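Local coordinates for beta-lactamase II (Erythrobacter litoralis, PDB 6V72), which probably hydrolyses the ring of beta-lactam antibiotics to substituted beta-amino acids as a zinc-dependent class B enzyme, at residues D60-D66 / K87-V93; T74-V78 / A107-I113; G183-K187 / Y205-V209. The contacts are given in a common frame with arbitrary orientation. Where two conformers were deposited one is given. Residues are numbered along the deposited sequence.

Contact 1 of 3, residues D60-D66 / K87-V93; sequences DNTILVD and KPVRAAV
Strands 61-65 and 89-93 run parallel, with axes 4.7 Å apart at closest and 18° between their directions. Thr62 pairs with Val89, Leu64 with Ala92 and Val65 with Val93. Ile63 thus faces two residues, Arg90 and Ala91, a beta bulge. Arg90 carries it, with phi/psi of -111°/-17°. The backbone bonds run Thr62 N to Pro88 O (3.0 Å), Arg90 N to Thr62 O (3.0 Å), Leu64 N to Ala91 O (2.9 Å), Val93 N to Leu64 O (2.9 Å) and Asp66 N to Val93 O (2.8 Å).

Side chains reinforce the start. Thr62 (chi1 p) donates OG1 to Lys87 O at 2.8 Å, and Asn61 ND2 donates to Pro88 O at 2.9 Å. Thr62, Leu64, Val89 and Ala92 share one sheet face, where Leu64 CB lies 3.9 Å from both Val89 CG1 and Ala92 CB. On the other face Val65 CG2 meets Val93 CG1 at 3.9 Å. Ile63 CG1 covers one face of the Arg90 guanidinium, whose NH1 bonds to Ser152 O.

This is the strand pair of a right-handed beta-alpha-beta crossover. Pro88 O serves two donors, while the bulge leaves Ala91 N buried without a partner.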
loop_
_atom_site.group_PDB
_atom_site.type_symbol
_atom_site.label_atom_id
_atom_site.label_comp_id
_atom_site.label_asym_id
_atom_site.label_seq_id
_atom_site.Cartn_x
_atom_site.Cartn_y
_atom_site.Cartn_z
ATOM N N ASP A 60 10.457 31.629 24.114
ATOM C CA ASP A 60 10.290 30.871 25.344
ATOM C C ASP A 60 9.215 29.798 25.242
ATOM O O ASP A 60 8.790 29.259 26.274
ATOM C CB ASP A 60 9.968 31.812 26.505
ATOM C CG ASP A 60 11.092 32.800 26.791
ATOM O OD1 ASP A 60 12.286 32.417 26.719
ATOM O OD2 ASP A 60 10.775 33.970 27.090
ATOM N N ASN A 61 8.762 29.469 24.033
ATOM C CA ASN A 61 7.768 28.421 23.837
ATOM C C ASN A 61 8.193 27.516 22.690
ATOM O O ASN A 61 9.197 27.753 22.012
ATOM C CB ASN A 61 6.383 29.012 23.558
ATOM C CG ASN A 61 5.769 29.646 24.802
ATOM O OD1 ASN A 61 5.802 30.871 24.980
ATOM N ND2 ASN A 61 5.230 28.806 25.687
ATOM N N THR A 62 7.418 26.453 22.492
ATOM C CA THR A 62 7.611 25.578 21.344
ATOM C C THR A 62 6.328 25.454 20.548
ATOM O O THR A 62 5.227 25.716 21.041
ATOM C CB THR A 62 8.082 24.168 21.750
ATOM O OG1 THR A 62 7.278 23.680 22.838
ATOM C CG2 THR A 62 9.554 24.187 22.183
ATOM N N ILE A 63 6.500 25.053 19.291
ATOM C CA ILE A 63 5.404 24.741 18.377
ATOM C C ILE A 63 5.531 23.283 17.981
ATOM O O ILE A 63 6.616 22.826 17.606
ATOM C CB ILE A 63 5.421 25.644 17.135
ATOM C CG1 ILE A 63 5.217 27.094 17.552
ATOM C CG2 ILE A 63 4.347 25.223 16.157
ATOM C CD1 ILE A 63 6.089 28.020 16.799
ATOM N N LEU A 64 4.427 22.558 18.072
ATOM C CA LEU A 64 4.389 21.122 17.810
ATOM C C LEU A 64 3.861 20.862 16.404
ATOM O O LEU A 64 2.840 21.434 16.009
ATOM C CB LEU A 64 3.497 20.424 18.839
ATOM C CG LEU A 64 3.342 18.898 18.725
ATOM C CD1 LEU A 64 4.654 18.208 18.931
ATOM C CD2 LEU A 64 2.296 18.415 19.716
ATOM N N VAL A 65 4.566 20.018 15.646
ATOM C CA VAL A 65 4.059 19.512 14.371
ATOM C C VAL A 65 3.742 18.042 14.574
ATOM O O VAL A 65 4.652 17.238 14.797
ATOM C CB VAL A 65 5.062 19.692 13.225
ATOM C CG1 VAL A 65 4.460 19.073 11.936
ATOM C CG2 VAL A 65 5.428 21.168 13.050
ATOM N N ASP A 66 2.450 17.707 14.500
ATOM C CA ASP A 66 1.874 16.365 14.612
ATOM C C ASP A 66 1.965 15.775 16.017
ATOM O O ASP A 66 2.891 16.060 16.792
ATOM C CB ASP A 66 2.481 15.412 13.571
ATOM C CG ASP A 66 1.880 15.644 12.189
ATOM O OD1 ASP A 66 0.704 16.069 12.139
ATOM O OD2 ASP A 66 2.554 15.415 11.163
ATOM N N LYS A 87 10.214 25.274 27.723
ATOM C CA LYS A 87 9.632 26.046 26.628
ATOM C C LYS A 87 8.328 25.356 26.262
ATOM O O LYS A 87 8.264 24.568 25.316
ATOM C CB LYS A 87 10.592 26.124 25.438
ATOM C CG LYS A 87 11.831 26.955 25.754
ATOM C CD LYS A 87 12.779 26.991 24.593
ATOM C CE LYS A 87 13.976 27.859 24.917
ATOM N NZ LYS A 87 14.813 27.215 25.948
ATOM N N PRO A 88 7.266 25.604 27.027
ATOM C CA PRO A 88 6.027 24.836 26.834
ATOM C C PRO A 88 5.457 24.990 25.432
ATOM O O PRO A 88 5.599 26.026 24.776
ATOM C CB PRO A 88 5.078 25.426 27.879
ATOM C CG PRO A 88 5.987 26.007 28.921
ATOM C CD PRO A 88 7.206 26.493 28.201
ATOM N N VAL A 89 4.771 23.944 24.994
ATOM C CA VAL A 89 4.077 23.986 23.710
ATOM C C VAL A 89 2.947 24.999 23.804
ATOM O O VAL A 89 2.096 24.927 24.695
ATOM C CB VAL A 89 3.540 22.598 23.331
ATOM C CG1 VAL A 89 2.824 22.666 21.982
ATOM C CG2 VAL A 89 4.675 21.559 23.267
ATOM N N ARG A 90 2.937 25.964 22.905
ATOM C CA ARG A 90 1.797 26.866 22.912
ATOM C C ARG A 90 0.894 26.716 21.704
ATOM O O ARG A 90 -0.258 27.159 21.768
ATOM C CB ARG A 90 2.253 28.314 23.033
ATOM C CG ARG A 90 2.923 28.828 21.855
ATOM C CD ARG A 90 2.895 30.356 21.838
ATOM N NE ARG A 90 3.848 30.748 20.821
ATOM C CZ ARG A 90 3.581 30.792 19.521
ATOM N NH1 ARG A 90 2.353 30.507 19.061
ATOM N NH2 ARG A 90 4.554 31.128 18.693
ATOM N N ALA A 91 1.364 26.076 20.639
ATOM C CA ALA A 91 0.524 25.858 19.471
ATOM C C ALA A 91 0.971 24.574 18.808
ATOM O O ALA A 91 2.117 24.154 18.954
ATOM C CB ALA A 91 0.601 27.014 18.468
ATOM N N ALA A 92 0.055 23.959 18.067
ATOM C CA ALA A 92 0.334 22.711 17.371
ATOM C C ALA A 92 -0.371 22.737 16.029
ATOM O O ALA A 92 -1.446 23.321 15.889
ATOM C CB ALA A 92 -0.146 21.483 18.151
ATOM N N VAL A 93 0.222 22.071 15.053
ATOM C CA VAL A 93 -0.391 21.917 13.741
ATOM C C VAL A 93 -0.292 20.445 13.381
ATOM O O VAL A 93 0.724 19.797 13.661
ATOM C CB VAL A 93 0.264 22.826 12.663
ATOM C CG1 VAL A 93 1.777 22.573 12.518
ATOM C CG2 VAL A 93 -0.437 22.629 11.312
#

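Contact 2 of 3, residues T74-V78 / A107-I113; sequences TEQIV and ALHGANI. With CA (calcium ion), chain C.
Two helices on one face of the larger sheet of the metallo-beta-lactamase fold meet here. Segment 74-78 is part of helix 71-84, the crossover helix of a beta-alpha-beta unit. Segment 107-113 holds the last turn of helix 105-110 and the loop after it. The closest CA pairs are Glu75 with Ala107 at 6.0 Å and Val78 with Ala111 at 8.0 Å.

Backbone bonds shape each segment. Val78 N donates to Thr74 O at 3.1 Å, one regular helical turn. The second helix ends in a Schellman motif: Ile113 N bonds to Leu108 O at 3.0 Å and Asn112 N to His109 O at 2.9 Å. Asn112 is the C-prime residue, with phi/psi of 59°/35°. The turn brings Ile113 back against Val78.

The contact itself is apolar and buries 235 Å². Val78 (chi1 t) points toward the second segment. Its CG2 lies 3.8 Å from Ile113 CD1 and 4.1 Å from Leu108 CD2, and its CG1 is 4.2 Å from Ala111 CB. Thr74 (chi1 m) presents CG2 to Leu108 CD2 at 3.6 Å and to Ala107 CB at 4.0 Å. Its OG1 bonds to Thr70 O, just before the helix. Below the pair, Leu108 and Ile113 also rest on Ala92 of the sheet.

Metal binding marks the outer edge. Glu75 packs CG against Ala107 CB at 3.9 Å, and its carboxylate reaches a calcium ion that Glu72 also binds. Glu75 OE1 is 2.4 Å from the calcium, with water 1 at 2.4 Å and water 2 at 2.3 Å from the same ion.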
loop_
_atom_site.group_PDB
_atom_site.type_symbol
_atom_site.label_atom_id
_atom_site.label_comp_id
_atom_site.label_asym_id
_atom_site.label_seq_id
_atom_site.Cartn_x
_atom_site.Cartn_y
_atom_site.Cartn_z
ATOM N N THR A 74 1.868 11.507 23.372
ATOM C CA THR A 74 1.750 12.932 23.108
ATOM C C THR A 74 1.910 13.721 24.402
ATOM O O THR A 74 2.566 14.770 24.428
ATOM C CB THR A 74 0.411 13.217 22.425
ATOM O OG1 THR A 74 0.377 12.487 21.186
ATOM C CG2 THR A 74 0.261 14.689 22.101
ATOM N N GLU A 75 1.370 13.192 25.500
ATOM C CA GLU A 75 1.575 13.820 26.805
ATOM C C GLU A 75 3.062 13.894 27.145
ATOM O O GLU A 75 3.528 14.879 27.745
ATOM C CB GLU A 75 0.810 13.034 27.890
ATOM C CG GLU A 75 -0.695 13.171 27.796
ATOM C CD GLU A 75 -1.459 12.083 28.558
ATOM O OE1 GLU A 75 -0.836 11.273 29.269
ATOM O OE2 GLU A 75 -2.690 12.018 28.414
ATOM N N GLN A 76 3.830 12.870 26.762
ATOM C CA GLN A 76 5.260 12.902 27.056
ATOM C C GLN A 76 5.975 13.975 26.250
ATOM O O GLN A 76 6.895 14.617 26.761
ATOM C CB GLN A 76 5.883 11.526 26.825
ATOM C CG GLN A 76 5.404 10.544 27.882
ATOM C CD GLN A 76 5.957 9.145 27.734
ATOM O OE1 GLN A 76 6.351 8.728 26.650
ATOM N NE2 GLN A 76 5.979 8.401 28.850
ATOM N N ILE A 77 5.569 14.199 24.988
ATOM C CA ILE A 77 6.173 15.287 24.218
ATOM C C ILE A 77 5.897 16.622 24.889
ATOM O O ILE A 77 6.791 17.464 25.033
ATOM C CB ILE A 77 5.658 15.282 22.766
ATOM C CG1 ILE A 77 6.013 13.983 22.064
ATOM C CG2 ILE A 77 6.262 16.441 21.987
ATOM C CD1 ILE A 77 5.267 13.804 20.730
ATOM N N VAL A 78 4.646 16.832 25.317
ATOM C CA VAL A 78 4.276 18.078 25.975
ATOM C C VAL A 78 5.083 18.257 27.255
ATOM O O VAL A 78 5.543 19.362 27.574
ATOM C CB VAL A 78 2.753 18.091 26.229
ATOM C CG1 VAL A 78 2.348 19.289 27.088
ATOM C CG2 VAL A 78 2.000 18.127 24.879
ATOM N N ALA A 107 -5.102 14.843 24.043
ATOM C CA ALA A 107 -4.003 15.220 24.927
ATOM C C ALA A 107 -3.629 16.680 24.728
ATOM O O ALA A 107 -3.379 17.399 25.694
ATOM C CB ALA A 107 -2.787 14.317 24.683
ATOM N N LEU A 108 -3.597 17.147 23.477
ATOM C CA LEU A 108 -3.255 18.547 23.269
ATOM C C LEU A 108 -4.310 19.465 23.869
ATOM O O LEU A 108 -3.983 20.489 24.480
ATOM C CB LEU A 108 -3.087 18.823 21.775
ATOM C CG LEU A 108 -2.012 18.006 21.078
ATOM C CD1 LEU A 108 -1.941 18.439 19.620
ATOM C CD2 LEU A 108 -0.669 18.202 21.786
ATOM N N HIS A 109 -5.579 19.118 23.708
ATOM C CA HIS A 109 -6.610 19.987 24.257
ATOM C C HIS A 109 -6.642 19.938 25.773
ATOM O O HIS A 109 -6.886 20.965 26.415
ATOM C CB HIS A 109 -7.947 19.612 23.662
ATOM C CG HIS A 109 -8.032 19.945 22.209
ATOM N ND1 HIS A 109 -9.015 19.448 21.392
ATOM C CD2 HIS A 109 -7.241 20.724 21.428
ATOM C CE1 HIS A 109 -8.857 19.929 20.174
ATOM N NE2 HIS A 109 -7.781 20.703 20.165
ATOM N N GLY A 110 -6.360 18.774 26.358
ATOM C CA GLY A 110 -6.236 18.716 27.802
ATOM C C GLY A 110 -5.141 19.621 28.326
ATOM O O GLY A 110 -5.216 20.102 29.460
ATOM N N ALA A 111 -4.108 19.860 27.518
ATOM C CA ALA A 111 -3.017 20.758 27.860
ATOM C C ALA A 111 -3.262 22.194 27.405
ATOM O O ALA A 111 -2.333 23.010 27.454
ATOM C CB ALA A 111 -1.701 20.246 27.263
ATOM N N ASN A 112 -4.478 22.509 26.947
ATOM C CA ASN A 112 -4.851 23.865 26.526
ATOM C C ASN A 112 -3.969 24.371 25.395
ATOM O O ASN A 112 -3.640 25.554 25.332
ATOM C CB ASN A 112 -4.806 24.845 27.700
ATOM C CG ASN A 112 -6.064 24.804 28.540
ATOM O OD1 ASN A 112 -6.896 23.908 28.393
ATOM N ND2 ASN A 112 -6.213 25.784 29.427
ATOM N N ILE A 113 -3.564 23.477 24.508
ATOM C CA ILE A 113 -2.743 23.853 23.367
ATOM C C ILE A 113 -3.638 24.190 22.182
ATOM O O ILE A 113 -4.538 23.424 21.838
ATOM C CB ILE A 113 -1.765 22.725 23.012
ATOM C CG1 ILE A 113 -0.762 22.548 24.155
ATOM C CG2 ILE A 113 -1.041 23.030 21.701
ATOM C CD1 ILE A 113 0.026 21.236 24.084
HETATM CA CA CA C . 0.341 10.084 30.944
HETATM O O HOH W 1 2.177 10.180 29.425
HETATM O O HOH W 2 0.643 12.197 31.864
#

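Contact 3 of 3, residues G183-K187 / Y205-V209; sequences GCMIK and YAQSV
Segment 205-209 is the first part of helix 205-215. It packs against 183-187, a buried piece of the loop that follows strand 179-181. The nearest CA atoms are those of Met185 and Val209, 7.7 Å apart. Within the helix, Val209 N bonds to Tyr205 O at 2.9 Å.

Tyr205 makes the polar link. With chi1 at -156° (t) its ring extends to the loop, and OH donates to Met185 O at 2.7 Å. This oxygen lies at the ring edge, near the ring plane. The ring also touches the side chain of Met185, a selenomethionine in extended t, t form: Met185 CG is 4.0 Å from Tyr205 CE1. Water 3 donates to Tyr205 OH at 2.8 Å and weakly accepts from Lys187 NZ at 3.2 Å. Lys187 folds back over its own loop, with chi1 and chi2 both m, and NZ donates to Cys184 O at 2.7 Å.

The loop lies at the zinc site of this class B metallo-beta-lactamase. Cys184 is a zinc ligand, although no zinc is bound to this chain in the model. Its side chain sits beside those of the zinc ligands His96 and His226. Gly183, just before it, has phi/psi of 58°/-142°, a conformation that favours glycine.

One turn after Tyr205, Ser208 points CB toward the loop, but its OG bonds to Gly163 O and Ala204 O. Val209 (chi1 t) meets two loop side chains. Its CG2 is 4.2 Å from Met185 CG, and its CG1 is 4.2 Å from Ile186 CD1.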
loop_
_atom_site.group_PDB
_atom_site.type_symbol
_atom_site.label_atom_id
_atom_site.label_comp_id
_atom_site.label_asym_id
_atom_site.label_seq_id
_atom_site.Cartn_x
_atom_site.Cartn_y
_atom_site.Cartn_z
ATOM N N GLY A 183 5.212 15.350 5.870
ATOM C CA GLY A 183 4.103 14.597 6.432
ATOM C C GLY A 183 4.012 13.184 5.870
ATOM O O GLY A 183 5.014 12.513 5.645
ATOM N N CYS A 184 2.784 12.712 5.652
ATOM C CA CYS A 184 2.581 11.370 5.128
ATOM C C CYS A 184 2.645 11.308 3.616
ATOM O O CYS A 184 2.547 10.213 3.057
ATOM C CB CYS A 184 1.244 10.803 5.582
ATOM S SG CYS A 184 1.228 10.211 7.321
HETATM N N MSE A 185 2.834 12.437 2.956
HETATM C CA MSE A 185 2.843 12.466 1.516
HETATM C C MSE A 185 4.187 12.010 0.942
HETATM O O MSE A 185 4.238 11.392 -0.121
HETATM C CB MSE A 185 2.499 13.873 1.074
HETATM C CG MSE A 185 2.747 14.201 -0.346
HETATM SE SE MSE A 185 2.157 16.045 -0.487
HETATM C CE MSE A 185 1.536 16.372 1.332
ATOM N N ILE A 186 5.272 12.312 1.662
ATOM C CA ILE A 186 6.631 12.039 1.201
ATOM C C ILE A 186 7.101 10.740 1.826
ATOM O O ILE A 186 6.924 10.517 3.041
ATOM C CB ILE A 186 7.576 13.207 1.550
ATOM C CG1 ILE A 186 7.094 14.493 0.869
ATOM C CG2 ILE A 186 9.033 12.906 1.139
ATOM C CD1 ILE A 186 7.162 14.458 -0.672
ATOM N N LYS A 187 7.662 9.869 0.988
ATOM C CA LYS A 187 8.199 8.573 1.366
ATOM C C LYS A 187 9.701 8.556 1.146
ATOM O O LYS A 187 10.271 9.450 0.513
ATOM C CB LYS A 187 7.575 7.448 0.538
ATOM C CG LYS A 187 6.086 7.431 0.474
ATOM C CD LYS A 187 5.435 7.533 1.829
ATOM C CE LYS A 187 3.974 7.229 1.658
ATOM N NZ LYS A 187 3.169 7.633 2.826
ATOM N N TYR A 205 -1.647 13.299 -6.998
ATOM C CA TYR A 205 -0.511 13.064 -6.106
ATOM C C TYR A 205 0.788 13.597 -6.702
ATOM O O TYR A 205 1.545 14.315 -6.033
ATOM C CB TYR A 205 -0.408 11.565 -5.806
ATOM C CG TYR A 205 0.287 11.169 -4.515
ATOM C CD1 TYR A 205 1.559 11.637 -4.194
ATOM C CD2 TYR A 205 -0.323 10.278 -3.641
ATOM C CE1 TYR A 205 2.192 11.234 -3.036
ATOM C CE2 TYR A 205 0.283 9.884 -2.479
ATOM C CZ TYR A 205 1.534 10.369 -2.167
ATOM O OH TYR A 205 2.124 9.946 -0.986
ATOM N N ALA A 206 1.069 13.272 -7.964
ATOM C CA ALA A 206 2.352 13.681 -8.521
ATOM C C ALA A 206 2.487 15.203 -8.588
ATOM O O ALA A 206 3.539 15.750 -8.237
ATOM C CB ALA A 206 2.531 13.067 -9.916
ATOM N N GLN A 207 1.442 15.908 -9.033
ATOM C CA GLN A 207 1.546 17.359 -9.083
ATOM C C GLN A 207 1.664 17.952 -7.685
ATOM O O GLN A 207 2.375 18.937 -7.488
ATOM C CB GLN A 207 0.348 17.970 -9.812
ATOM C CG GLN A 207 0.477 19.475 -10.008
ATOM C CD GLN A 207 1.736 19.854 -10.794
ATOM O OE1 GLN A 207 2.080 19.227 -11.818
ATOM N NE2 GLN A 207 2.427 20.874 -10.323
ATOM N N SER A 208 0.972 17.374 -6.701
ATOM C CA SER A 208 1.118 17.886 -5.341
ATOM C C SER A 208 2.539 17.711 -4.838
ATOM O O SER A 208 3.072 18.586 -4.145
ATOM C CB SER A 208 0.116 17.208 -4.408
ATOM O OG SER A 208 -1.220 17.415 -4.890
ATOM N N VAL A 209 3.190 16.604 -5.187
ATOM C CA VAL A 209 4.592 16.461 -4.803
ATOM C C VAL A 209 5.448 17.511 -5.512
ATOM O O VAL A 209 6.342 18.109 -4.906
ATOM C CB VAL A 209 5.089 15.028 -5.085
ATOM C CG1 VAL A 209 6.598 14.903 -4.835
ATOM C CG2 VAL A 209 4.360 14.039 -4.205
HETATM O O HOH W 3 0.995 7.891 0.532
#

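In the fold
From the N terminus, strand 61-65 comes first and leads into helix 71-84. Contact 1 closes this loop when strand 89-93 returns beside it. Contact 2 opens within that loop, at 74-78, and closes beyond it, at 107-113. The two therefore cross, and they touch: Leu108 packs on Leu64 and Ala92. Together they join two neighbouring strands of the larger sheet to the helices covering one face. Contact 3 follows in series and closes a loop without helix or strand, tying 183-187 to helix 205-215. It lies on the opposite side of the chain's centre, yet the nearest atoms of contacts 1 and 3, on Asp66 and Gly183, are only about 5 Å apart without touching, beside the zinc ligand Cys184.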